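PDB 5VBB: RNA pseudouridylate synthase domain-containing protein 1 from Homo sapiens, which probably binds RNA and converts uridine to pseudouridine, as a member of the RluA family of pseudouridine synthases. Local coordinates for residues Val12-Asp17 with Val76-Ala81. Sequence-based numbering, arbitrary orientation.
Sequences VYRSRD and VALNKA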
# COMPACT_ATOMS: atom_id res chain seq x y z
N VAL A 12 10.03 -10.40 -6.57
CA VAL A 12 10.19 -10.86 -5.20
C VAL A 12 9.68 -12.29 -5.02
O VAL A 12 9.87 -12.84 -3.96
CB VAL A 12 9.53 -9.89 -4.18
CG1 VAL A 12 10.25 -8.56 -4.23
CG2 VAL A 12 8.05 -9.70 -4.44
N TYR A 13 9.10 -12.88 -6.07
CA TYR A 13 8.54 -14.21 -6.02
C TYR A 13 8.28 -14.65 -7.44
O TYR A 13 7.64 -13.92 -8.20
CB TYR A 13 7.23 -14.17 -5.22
CG TYR A 13 6.53 -15.49 -5.07
CD1 TYR A 13 5.86 -16.07 -6.14
CD2 TYR A 13 6.35 -16.07 -3.82
CE1 TYR A 13 5.16 -17.26 -6.00
CE2 TYR A 13 5.61 -17.23 -3.66
CZ TYR A 13 5.07 -17.85 -4.76
OH TYR A 13 4.35 -18.99 -4.58
N ARG A 14 8.72 -15.86 -7.80
CA ARG A 14 8.45 -16.39 -9.13
C ARG A 14 8.28 -17.88 -9.00
O ARG A 14 9.14 -18.55 -8.44
CB ARG A 14 9.56 -16.01 -10.13
CG ARG A 14 9.57 -16.71 -11.51
CD ARG A 14 8.82 -15.99 -12.60
NE ARG A 14 8.82 -16.74 -13.87
CZ ARG A 14 9.83 -16.79 -14.75
NH1 ARG A 14 10.97 -16.16 -14.49
NH2 ARG A 14 9.71 -17.50 -15.87
N SER A 15 7.13 -18.37 -9.46
CA SER A 15 6.80 -19.77 -9.56
C SER A 15 6.41 -20.07 -11.01
O SER A 15 6.49 -19.20 -11.87
CB SER A 15 5.66 -20.12 -8.61
OG SER A 15 4.41 -19.65 -9.09
N ARG A 16 5.95 -21.29 -11.27
CA ARG A 16 5.45 -21.68 -12.59
C ARG A 16 4.19 -20.90 -12.95
O ARG A 16 3.99 -20.56 -14.11
CB ARG A 16 5.11 -23.19 -12.59
CG ARG A 16 6.34 -24.10 -12.41
CD ARG A 16 5.98 -25.48 -11.82
NE ARG A 16 5.16 -26.30 -12.72
CZ ARG A 16 5.60 -26.86 -13.85
NH1 ARG A 16 6.87 -26.73 -14.22
NH2 ARG A 16 4.76 -27.56 -14.61
N ASP A 17 3.35 -20.60 -11.95
CA ASP A 17 2.03 -20.01 -12.11
C ASP A 17 1.92 -18.54 -11.75
O ASP A 17 0.98 -17.90 -12.23
CB ASP A 17 1.04 -20.77 -11.22
CG ASP A 17 0.69 -22.15 -11.73
OD1 ASP A 17 0.54 -22.30 -12.96
OD2 ASP A 17 0.51 -23.06 -10.90
N VAL A 76 0.95 -11.26 -10.45
CA VAL A 76 0.61 -11.47 -11.86
C VAL A 76 0.45 -12.97 -12.05
O VAL A 76 1.35 -13.72 -11.66
CB VAL A 76 1.76 -10.92 -12.76
CG1 VAL A 76 1.44 -11.08 -14.22
CG2 VAL A 76 2.12 -9.47 -12.39
N ALA A 77 -0.66 -13.42 -12.63
CA ALA A 77 -0.89 -14.85 -12.89
C ALA A 77 -0.38 -15.11 -14.31
O ALA A 77 -0.60 -14.28 -15.18
CB ALA A 77 -2.37 -15.20 -12.77
N LEU A 78 0.33 -16.24 -14.52
CA LEU A 78 0.98 -16.58 -15.79
C LEU A 78 0.15 -17.56 -16.64
O LEU A 78 0.59 -17.95 -17.72
CB LEU A 78 2.39 -17.14 -15.52
CG LEU A 78 3.24 -16.26 -14.58
CD1 LEU A 78 4.56 -16.91 -14.24
CD2 LEU A 78 3.48 -14.88 -15.18
N ASN A 79 -1.05 -17.95 -16.17
CA ASN A 79 -1.95 -18.79 -16.95
C ASN A 79 -3.38 -18.59 -16.47
O ASN A 79 -3.60 -18.00 -15.40
CB ASN A 79 -1.54 -20.26 -16.97
CG ASN A 79 -1.19 -20.87 -15.65
OD1 ASN A 79 -2.05 -21.34 -14.93
ND2 ASN A 79 0.10 -20.97 -15.36
N LYS A 80 -4.33 -19.05 -17.29
CA LYS A 80 -5.77 -18.89 -17.08
C LYS A 80 -6.27 -19.58 -15.81
O LYS A 80 -7.12 -19.03 -15.13
CB LYS A 80 -6.57 -19.40 -18.31
N ALA A 81 -5.72 -20.76 -15.48
CA ALA A 81 -6.07 -21.49 -14.26
C ALA A 81 -5.54 -20.75 -13.02
O ALA A 81 -6.24 -20.66 -12.01
CB ALA A 81 -5.48 -22.90 -14.31
O HOH W 1 2.54 -20.95 -16.64
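With CG of N79 set between its own backbone N and carbonyl carbon (chi1 47°), and CG of D17 turned anti to its carbonyl carbon (chi1 -73°), amide and carboxylate meet between the 15-17 turn and the start of helix 80-91. N79 ND2 donates to D17 OD1 over 2.8 Å, nearly straight, on the oxygen's anti lone pair; D17 OD1 lies in the amide plane of N79, although the two flat groups are turned 73° apart. A water accepts from the same ND2 and donates to R16 O, while N79 is the N-cap residue of helix 80-91, its OD1 accepting from A82 N. One amide thus serves both the turn and the helix end; an alanine here would probably leave the first turn of helix 80-91 without its side-chain cap and D17 OD1 without this donor. Next to this pair the backbones join, L78 N donating to D17 O at 2.9 Å. L78 CD1 lies against the carbonyl oxygens of R16 (3.7 Å) and S15. S15 OG accepts from D17 N, an ST turn, and is also hydrogen-bonded to E220. The contact ties the turn linking strands 10-14 and 18-23 to the junction where strand 73-77, beyond 18-23 in the antiparallel sheet, gives way to helix 80-91.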